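Local atomic coordinates of Nab2 (Chaetomium thermophilum, PDB entry 4LJ0), a protein that probably binds polyadenosine RNA through tandem CCCH zinc fingers, three of which make up this fragment and are captured here with adenosine nucleotides. Residues 8-13 and 56-61. Residues are numbered along the deposited sequence; the frame is centred on the assembly and turned at random.
With ZN (zinc ion), chain H; ZN (zinc ion), chain F; nucleotides of chain D.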
loop_
_atom_site.group_PDB
_atom_site.type_symbol
_atom_site.label_atom_id
_atom_site.label_comp_id
_atom_site.label_asym_id
_atom_site.label_seq_id
_atom_site.Cartn_x
_atom_site.Cartn_y
_atom_site.Cartn_z
ATOM N N TRP A 8 -3.902 5.947 7.628
ATOM C CA TRP A 8 -5.343 6.135 7.550
ATOM C C TRP A 8 -5.983 4.791 7.228
ATOM O O TRP A 8 -5.452 4.041 6.411
ATOM C CB TRP A 8 -5.681 7.161 6.466
ATOM C CG TRP A 8 -7.115 7.565 6.462
ATOM C CD1 TRP A 8 -7.674 8.614 7.131
ATOM C CD2 TRP A 8 -8.185 6.915 5.769
ATOM N NE1 TRP A 8 -9.024 8.660 6.894
ATOM C CE2 TRP A 8 -9.363 7.629 6.059
ATOM C CE3 TRP A 8 -8.260 5.804 4.926
ATOM C CZ2 TRP A 8 -10.602 7.265 5.539
ATOM C CZ3 TRP A 8 -9.490 5.446 4.407
ATOM C CH2 TRP A 8 -10.645 6.173 4.716
ATOM N N PRO A 9 -7.124 4.468 7.862
ATOM C CA PRO A 9 -7.952 5.257 8.781
ATOM C C PRO A 9 -7.498 5.183 10.240
ATOM O O PRO A 9 -8.305 5.433 11.137
ATOM C CB PRO A 9 -9.323 4.603 8.627
ATOM C CG PRO A 9 -9.001 3.165 8.412
ATOM C CD PRO A 9 -7.710 3.135 7.626
ATOM N N ASN A 10 -6.229 4.850 10.465
ATOM C CA ASN A 10 -5.674 4.776 11.816
ATOM C C ASN A 10 -4.467 5.687 11.979
ATOM O O ASN A 10 -3.449 5.295 12.549
ATOM C CB ASN A 10 -5.297 3.331 12.163
ATOM C CG ASN A 10 -6.502 2.415 12.225
ATOM O OD1 ASN A 10 -6.557 1.392 11.544
ATOM N ND2 ASN A 10 -7.481 2.784 13.042
ATOM N N CYS A 11 -4.591 6.906 11.470
ATOM C CA CYS A 11 -3.533 7.895 11.578
ATOM C C CYS A 11 -3.599 8.588 12.937
ATOM O O CYS A 11 -4.644 9.108 13.324
ATOM C CB CYS A 11 -3.663 8.922 10.456
ATOM S SG CYS A 11 -2.334 10.136 10.446
ATOM N N ALA A 12 -2.475 8.595 13.648
ATOM C CA ALA A 12 -2.413 9.129 15.008
ATOM C C ALA A 12 -1.799 10.529 15.066
ATOM O O ALA A 12 -1.667 11.107 16.146
ATOM C CB ALA A 12 -1.625 8.184 15.894
ATOM N N ASN A 13 -1.418 11.066 13.911
ATOM C CA ASN A 13 -0.815 12.392 13.845
ATOM C C ASN A 13 -1.861 13.420 13.422
ATOM O O ASN A 13 -2.223 13.483 12.248
ATOM C CB ASN A 13 0.354 12.392 12.859
ATOM C CG ASN A 13 1.117 13.707 12.847
ATOM O OD1 ASN A 13 0.655 14.720 13.378
ATOM N ND2 ASN A 13 2.291 13.699 12.226
ATOM N N CYS A 56 -15.371 -2.840 11.767
ATOM C CA CYS A 56 -14.148 -2.926 10.971
ATOM C C CYS A 56 -14.361 -2.273 9.607
ATOM O O CYS A 56 -15.282 -2.653 8.886
ATOM C CB CYS A 56 -13.743 -4.391 10.783
ATOM S SG CYS A 56 -12.162 -4.628 9.940
ATOM N N PRO A 57 -13.518 -1.287 9.247
ATOM C CA PRO A 57 -13.686 -0.586 7.968
ATOM C C PRO A 57 -13.012 -1.289 6.799
ATOM O O PRO A 57 -13.209 -0.904 5.649
ATOM C CB PRO A 57 -12.996 0.751 8.223
ATOM C CG PRO A 57 -11.912 0.417 9.178
ATOM C CD PRO A 57 -12.477 -0.650 10.079
ATOM N N PHE A 58 -12.215 -2.308 7.083
ATOM C CA PHE A 58 -11.480 -2.972 6.021
ATOM C C PHE A 58 -12.393 -3.860 5.176
ATOM O O PHE A 58 -13.580 -4.005 5.467
ATOM C CB PHE A 58 -10.300 -3.733 6.611
ATOM C CG PHE A 58 -9.238 -2.828 7.166
ATOM C CD1 PHE A 58 -9.278 -2.416 8.486
ATOM C CD2 PHE A 58 -8.221 -2.356 6.353
ATOM C CE1 PHE A 58 -8.306 -1.569 8.993
ATOM C CE2 PHE A 58 -7.250 -1.508 6.853
ATOM C CZ PHE A 58 -7.293 -1.115 8.176
ATOM N N LEU A 59 -11.836 -4.425 4.115
ATOM C CA LEU A 59 -12.606 -5.185 3.138
ATOM C C LEU A 59 -12.629 -6.662 3.512
ATOM O O LEU A 59 -11.580 -7.282 3.674
ATOM C CB LEU A 59 -11.986 -4.998 1.750
ATOM C CG LEU A 59 -12.614 -5.732 0.563
ATOM C CD1 LEU A 59 -14.021 -5.224 0.296
ATOM C CD2 LEU A 59 -11.742 -5.571 -0.670
ATOM N N HIS A 60 -13.830 -7.217 3.644
ATOM C CA HIS A 60 -14.003 -8.613 4.041
ATOM C C HIS A 60 -14.549 -9.464 2.905
ATOM O O HIS A 60 -15.299 -8.977 2.061
ATOM C CB HIS A 60 -14.949 -8.693 5.240
ATOM C CG HIS A 60 -14.504 -7.867 6.404
ATOM N ND1 HIS A 60 -14.837 -6.537 6.546
ATOM C CD2 HIS A 60 -13.727 -8.176 7.468
ATOM C CE1 HIS A 60 -14.295 -6.066 7.654
ATOM N NE2 HIS A 60 -13.616 -7.042 8.233
ATOM N N GLU A 61 -14.166 -10.739 2.897
ATOM C CA GLU A 61 -14.709 -11.719 1.961
ATOM C C GLU A 61 -15.905 -12.419 2.597
ATOM O O GLU A 61 -16.110 -12.319 3.808
ATOM C CB GLU A 61 -13.648 -12.762 1.609
ATOM C CG GLU A 61 -12.420 -12.194 0.924
ATOM C CD GLU A 61 -11.393 -13.261 0.596
ATOM O OE1 GLU A 61 -11.483 -14.370 1.165
ATOM O OE2 GLU A 61 -10.499 -12.991 -0.231
HETATM ZN ZN ZN H . -12.278 -6.879 9.674
HETATM ZN ZN ZN F . -2.117 10.636 8.229
ATOM P P A D 3 -2.649 0.176 16.128
ATOM O OP1 A D 3 -3.665 -0.058 17.185
ATOM O OP2 A D 3 -1.398 -0.627 16.130
ATOM O "O5'" A D 3 -3.342 -0.026 14.706
ATOM C "C5'" A D 3 -4.708 0.319 14.500
ATOM C "C4'" A D 3 -5.625 -0.883 14.559
ATOM O "O4'" A D 3 -6.040 -1.251 13.211
ATOM C "C3'" A D 3 -5.031 -2.151 15.188
ATOM O "O3'" A D 3 -5.999 -2.792 16.020
ATOM C "C2'" A D 3 -4.721 -3.025 13.977
ATOM O "O2'" A D 3 -4.707 -4.412 14.239
ATOM C "C1'" A D 3 -5.847 -2.638 13.025
ATOM N N9 A D 3 -5.554 -2.921 11.614
ATOM C C8 A D 3 -4.517 -2.469 10.833
ATOM N N7 A D 3 -4.535 -2.946 9.608
ATOM C C5 A D 3 -5.650 -3.773 9.578
ATOM C C6 A D 3 -6.227 -4.574 8.571
ATOM N N6 A D 3 -5.746 -4.692 7.332
ATOM N N1 A D 3 -7.338 -5.273 8.883
ATOM C C2 A D 3 -7.835 -5.166 10.119
ATOM N N3 A D 3 -7.387 -4.448 11.145
ATOM C C4 A D 3 -6.281 -3.766 10.808
ATOM P P A D 2 -7.035 4.268 16.890
ATOM O OP1 A D 2 -8.175 3.671 16.147
ATOM O OP2 A D 2 -6.794 3.877 18.301
ATOM O "O5'" A D 2 -5.702 3.969 16.065
ATOM C "C5'" A D 2 -4.506 4.694 16.326
ATOM C "C4'" A D 2 -3.261 3.904 15.997
ATOM O "O4'" A D 2 -2.111 4.770 16.186
ATOM C "C3'" A D 2 -3.011 2.689 16.880
ATOM O "O3'" A D 2 -2.240 1.731 16.151
ATOM C "C2'" A D 2 -2.167 3.276 18.005
ATOM O "O2'" A D 2 -1.390 2.333 18.712
ATOM C "C1'" A D 2 -1.299 4.273 17.237
ATOM N N9 A D 2 -0.843 5.419 18.027
ATOM C C8 A D 2 0.448 5.752 18.354
ATOM N N7 A D 2 0.546 6.848 19.064
ATOM C C5 A D 2 -0.765 7.272 19.214
ATOM C C6 A D 2 -1.335 8.378 19.869
ATOM N N6 A D 2 -0.629 9.301 20.525
ATOM N N1 A D 2 -2.679 8.510 19.824
ATOM C C2 A D 2 -3.388 7.586 19.168
ATOM N N3 A D 2 -2.969 6.504 18.516
ATOM C C4 A D 2 -1.632 6.400 18.579
#
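Pro9 and Pro57 bring two irregular loops together, their CA atoms 8.2 Å apart, with no hydrogen bond passing between residues 8-13 and 56-61. The proline rings meet obliquely through one carbon each, Pro9 CG lying 4.1 Å from Pro57 CG. A cis peptide bond joins Trp8 to Pro9, and Pro9 CB sits over the centre of the indole face, so the proline is backed by its own neighbour. Its CD reaches the far end of Phe58, 4.3 Å from CZ. Asn10 comes at the edge of that same ring, near its plane, with OD1. The chi1 of Asn10, -65°, sets CG opposite the carbonyl carbon and lays the amide along the RNA backbone: OD1 is 3.2 Å from O4' of nucleotide A3 of chain D, while ND2 faces OP1 of A2 at 3.3 Å. Phe58 carries the base of A3 on one face, C6 above the ring centre and CZ 3.4 Å from C5 of the adenine. At the ring's edge, in plane, lies Cys56 SG, which also accepts a weak hydrogen bond from Phe58 N. That sulfur binds the zinc of the third finger at 2.3 Å, with His60 NE2, Cys46 and Cys51 completing the site; Cys11, with Cys5, Cys16 and His20, binds the zinc of the first finger. Replacing Phe58 with an alanine would probably leave the adenine of A3 without its stacking platform and open a gap beside Pro9 CD. With just 110 Å² buried in all, the direct protein contact is slight, and made without a hydrogen bond, which suggests that the RNA, touching both loops, does much to hold the first and third fingers side by side.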